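Local coordinates for tartronic semialdehyde reductase (Salmonella typhimurium, PDB 1YB4) that catalyses the reduction of tartronate semialdehyde (2-hydroxy-3-oxopropanoate) to (R)-glycerate, with NADH or NADPH as the hydride donor, at the interface of chains A and B and the interface of chains A and C. Residues are numbered along the deposited sequence; one frame, centred on the assembly and turned at random. Chains: chain A/B/C, tartronic semialdehyde reductase.

Contact 1: the interface of chains A and B. Residues chain A 182, 212-216; chain B 182, 212-215.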
# COMPACT_ATOMS: atom_id res chain seq x y z
N ASN A 182 1.33 6.05 -13.36
CA ASN A 182 1.27 7.47 -13.74
C ASN A 182 -0.18 7.95 -13.71
O ASN A 182 -0.47 9.05 -13.22
CB ASN A 182 1.87 7.69 -15.13
CG ASN A 182 3.37 7.80 -15.09
OD1 ASN A 182 4.01 7.35 -14.13
ND2 ASN A 182 3.95 8.41 -16.12
N ALA A 212 6.82 17.22 -13.23
CA ALA A 212 5.59 16.45 -13.12
C ALA A 212 5.08 16.14 -14.53
O ALA A 212 4.21 15.29 -14.72
CB ALA A 212 4.54 17.25 -12.36
N SER A 213 5.63 16.84 -15.51
CA SER A 213 5.25 16.66 -16.91
C SER A 213 5.28 15.21 -17.37
O SER A 213 6.28 14.51 -17.19
CB SER A 213 6.16 17.49 -17.82
OG SER A 213 5.86 17.28 -19.19
N SER A 214 4.18 14.76 -17.97
CA SER A 214 4.09 13.40 -18.47
C SER A 214 3.13 13.31 -19.65
O SER A 214 2.30 14.20 -19.87
CB SER A 214 3.59 12.45 -17.37
OG SER A 214 2.16 12.39 -17.35
N ARG A 215 3.24 12.22 -20.40
CA ARG A 215 2.37 11.98 -21.54
C ARG A 215 0.98 11.63 -21.01
O ARG A 215 -0.02 11.76 -21.72
CB ARG A 215 2.93 10.83 -22.37
CG ARG A 215 2.14 10.49 -23.60
CD ARG A 215 1.94 11.69 -24.51
NE ARG A 215 1.26 11.28 -25.73
CZ ARG A 215 0.57 12.10 -26.53
NH1 ARG A 215 0.46 13.39 -26.23
NH2 ARG A 215 0.00 11.61 -27.62
N ILE A 216 0.95 11.19 -19.74
CA ILE A 216 -0.28 10.80 -19.04
C ILE A 216 -1.04 12.01 -18.49
O ILE A 216 -2.27 12.08 -18.61
CB ILE A 216 0.03 9.84 -17.86
CG1 ILE A 216 0.54 8.51 -18.39
CG2 ILE A 216 -1.22 9.65 -16.98
CD1 ILE A 216 -0.46 7.80 -19.25
N ASN B 182 5.90 9.36 -9.74
CA ASN B 182 6.53 9.07 -11.03
C ASN B 182 7.91 8.43 -10.87
O ASN B 182 8.25 7.52 -11.61
CB ASN B 182 6.65 10.33 -11.87
CG ASN B 182 5.35 10.73 -12.50
OD1 ASN B 182 4.31 10.22 -12.12
ND2 ASN B 182 5.39 11.65 -13.45
N ALA B 212 4.14 5.91 -21.53
CA ALA B 212 4.94 5.80 -20.33
C ALA B 212 5.81 7.06 -20.19
O ALA B 212 6.29 7.38 -19.10
CB ALA B 212 5.83 4.56 -20.41
N SER B 213 5.98 7.77 -21.30
CA SER B 213 6.81 8.98 -21.33
C SER B 213 6.46 10.07 -20.35
O SER B 213 5.30 10.44 -20.20
CB SER B 213 6.81 9.58 -22.74
OG SER B 213 7.79 10.61 -22.85
N SER B 214 7.49 10.59 -19.69
CA SER B 214 7.37 11.67 -18.72
C SER B 214 8.77 12.22 -18.51
O SER B 214 9.76 11.58 -18.88
CB SER B 214 6.85 11.14 -17.39
OG SER B 214 7.84 10.35 -16.76
N ARG B 215 8.87 13.39 -17.89
CA ARG B 215 10.17 13.99 -17.67
C ARG B 215 11.00 13.16 -16.69
O ARG B 215 12.23 13.12 -16.79
CB ARG B 215 10.02 15.42 -17.14
CG ARG B 215 11.33 16.18 -17.06
CD ARG B 215 11.75 16.71 -18.42
NE ARG B 215 11.17 18.02 -18.66
CZ ARG B 215 11.47 19.11 -17.94
NH1 ARG B 215 12.33 19.03 -16.94
NH2 ARG B 215 10.89 20.27 -18.23
O HOH W 1 7.61 13.24 -15.08
O HOH W 2 2.77 13.27 -14.30
O HOH W 3 6.82 7.15 -13.81
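A:Ser214 and B:Ser214 face each other in a one-residue antiparallel bridge, where the two loops leading into helix 215-225 of A and 215-226 of B run past one another. This is one patch of a two-fold interface between copies of the reductase, and it probably helps hold the deposited tetramer together. Its backbone bonds flank the serine pair: B:Arg215 N gives its hydrogen to A:Ser213 O at 2.9 Å, and A:Arg215 N does the same to B:Ser213 O at 2.7 Å. Both are nearly straight, with 169° at the hydrogen for the first. Each donor is the first N-H of a helix, which has no acceptor in its own helical turns, so each loop supplies a carbonyl at the start of the partner's helix.

Apolar contact fills the middle of the bridge. A:Ser214 CB meets B:Ser214 CB tip to tip at 3.5 Å. In both serines OG sits between the backbone N and the carbonyl carbon (chi1 88° in A), which swings the hydroxyls away from each other and leaves the methylenes touching. Beside them, the CB of A:Arg215 packs near B:Ser213 CB.

The remaining contact is between side-chain amides. A:Asn182 and B:Asn182, from helix 167-195 and its counterpart in B, cross at about a right angle with their amide planes only 15° apart. Their oxygens confront each other, OD1 to OD1, at 3.5 Å, a pairing with no attraction of its own.

Water bridges the chains around this pair. Water 3 links OD1 of A:Asn182 to the backbone O of B:Asn182. The amide nitrogen of B:Asn182 turns towards the loop of A, where water 1 joins it to A:Ser213 O and water 2 joins it to A:Ala212 O. Both waters lie 3.2 Å from B:Asn182 ND2, one for each of its N-H bonds.

Contact 2: the interface of chains A and C. Residues chain A 249-250, 253-255; chain C 263-264, 267, 270.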
# COMPACT_ATOMS: atom_id res chain seq x y z
N ALA A 249 6.12 -10.63 -11.16
CA ALA A 249 6.73 -10.10 -9.96
C ALA A 249 6.82 -11.19 -8.91
O ALA A 249 7.84 -11.32 -8.24
CB ALA A 249 5.90 -8.94 -9.43
N LYS A 250 5.75 -11.96 -8.76
CA LYS A 250 5.72 -13.04 -7.78
C LYS A 250 6.74 -14.12 -8.12
O LYS A 250 7.41 -14.65 -7.24
CB LYS A 250 4.32 -13.65 -7.70
CG LYS A 250 4.19 -14.82 -6.73
CD LYS A 250 2.82 -15.49 -6.83
CE LYS A 250 2.89 -16.94 -6.34
NZ LYS A 250 1.64 -17.73 -6.60
N ALA A 253 10.15 -12.80 -7.67
CA ALA A 253 10.25 -12.28 -6.31
C ALA A 253 10.52 -10.78 -6.27
O ALA A 253 11.53 -10.36 -5.75
CB ALA A 253 11.35 -13.03 -5.54
N LEU A 254 9.62 -9.98 -6.85
CA LEU A 254 9.75 -8.51 -6.84
C LEU A 254 8.63 -7.93 -5.98
O LEU A 254 7.50 -8.39 -6.05
CB LEU A 254 9.61 -7.92 -8.24
CG LEU A 254 10.72 -8.15 -9.27
CD1 LEU A 254 10.18 -7.93 -10.68
CD2 LEU A 254 11.87 -7.22 -8.98
N ASN A 255 8.96 -6.91 -5.18
CA ASN A 255 7.97 -6.24 -4.35
C ASN A 255 7.52 -5.01 -5.14
O ASN A 255 8.23 -4.00 -5.15
CB ASN A 255 8.60 -5.79 -3.02
CG ASN A 255 7.59 -5.18 -2.04
OD1 ASN A 255 6.61 -4.53 -2.43
ND2 ASN A 255 7.84 -5.37 -0.75
N GLN C 263 1.25 -9.80 0.08
CA GLN C 263 1.77 -10.69 -0.95
C GLN C 263 3.12 -10.14 -1.43
O GLN C 263 4.09 -10.89 -1.60
CB GLN C 263 0.77 -10.80 -2.11
CG GLN C 263 1.16 -11.79 -3.20
CD GLN C 263 1.19 -13.24 -2.72
OE1 GLN C 263 1.78 -13.56 -1.70
NE2 GLN C 263 0.56 -14.13 -3.48
N GLU C 264 3.20 -8.83 -1.61
CA GLU C 264 4.44 -8.21 -2.05
C GLU C 264 5.52 -8.30 -0.97
O GLU C 264 6.70 -8.46 -1.27
CB GLU C 264 4.20 -6.76 -2.42
CG GLU C 264 3.09 -6.58 -3.42
CD GLU C 264 3.26 -7.45 -4.65
OE1 GLU C 264 4.39 -7.49 -5.20
OE2 GLU C 264 2.26 -8.09 -5.07
N ASN C 267 7.03 -11.47 -1.32
CA ASN C 267 7.92 -11.54 -2.48
C ASN C 267 9.30 -11.10 -2.04
O ASN C 267 10.31 -11.59 -2.54
CB ASN C 267 7.46 -10.62 -3.62
CG ASN C 267 6.31 -11.19 -4.44
OD1 ASN C 267 5.98 -12.38 -4.34
ND2 ASN C 267 5.71 -10.35 -5.27
N ALA C 270 10.98 -13.97 -0.23
CA ALA C 270 11.49 -14.93 -1.21
C ALA C 270 12.85 -14.46 -1.69
O ALA C 270 13.86 -15.14 -1.50
CB ALA C 270 10.53 -15.07 -2.38
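The methyl groups of A:Ala253 and C:Ala270 meet CB to CB at 3.8 Å and form the apolar centre of the contact. Here the loop after helix 235-251 of chain A lies against helix 257-270 of chain C, in one patch of a two-fold interface that probably helps hold the deposited tetramer together. A:Ala253 has positive phi, and its CB also rests over the backbone O of C:Asn267, one helical turn before C:Ala270.

Next to this pair, C:Asn267 pushes into the bend of the A chain and buries more surface than any other residue of the patch, 61 Å². The outer end of its amide comes up obliquely to the backbone of A:Lys250, OD1 to CA at 3.5 Å, while the extended lysine chain crosses it at about a right angle.

With CG beside its own backbone N (chi1 -79°), C:Asn267 carries ND2 towards the loop, where it donates to the carbonyl O of A:Leu254 at 2.8 Å. The bond is bent, 138° at the hydrogen, and the acceptor stands 26° out of the amide plane. A weak second bond from the same ND2 to the carboxylate OE1 of C:Glu264 may help steady the amide.

At the rim, A:Asn255 lies across the start of the C:Glu264 side chain, and its OD1 rests 3.3 Å from the CB of C:Glu264.

Contacts 1 and 2 lie about 26 Å apart, centre to centre, and share no residues, so chain A can hold B and C at once. Contact 1 draws on helix 167-195 and the start of helix 215-225; contact 2 draws on the end of helix 235-251 with its following loop, and on helix 257-270 of C. Each belongs to a separate two-fold interface, and together they could build the deposited tetramer. A:Lys172, the predicted active-site residue, is about 15 Å from the centre of contact 1 and about 18 Å from that of contact 2; it shares helix 167-195 with A:Asn182, which may tie assembly to the catalytic region.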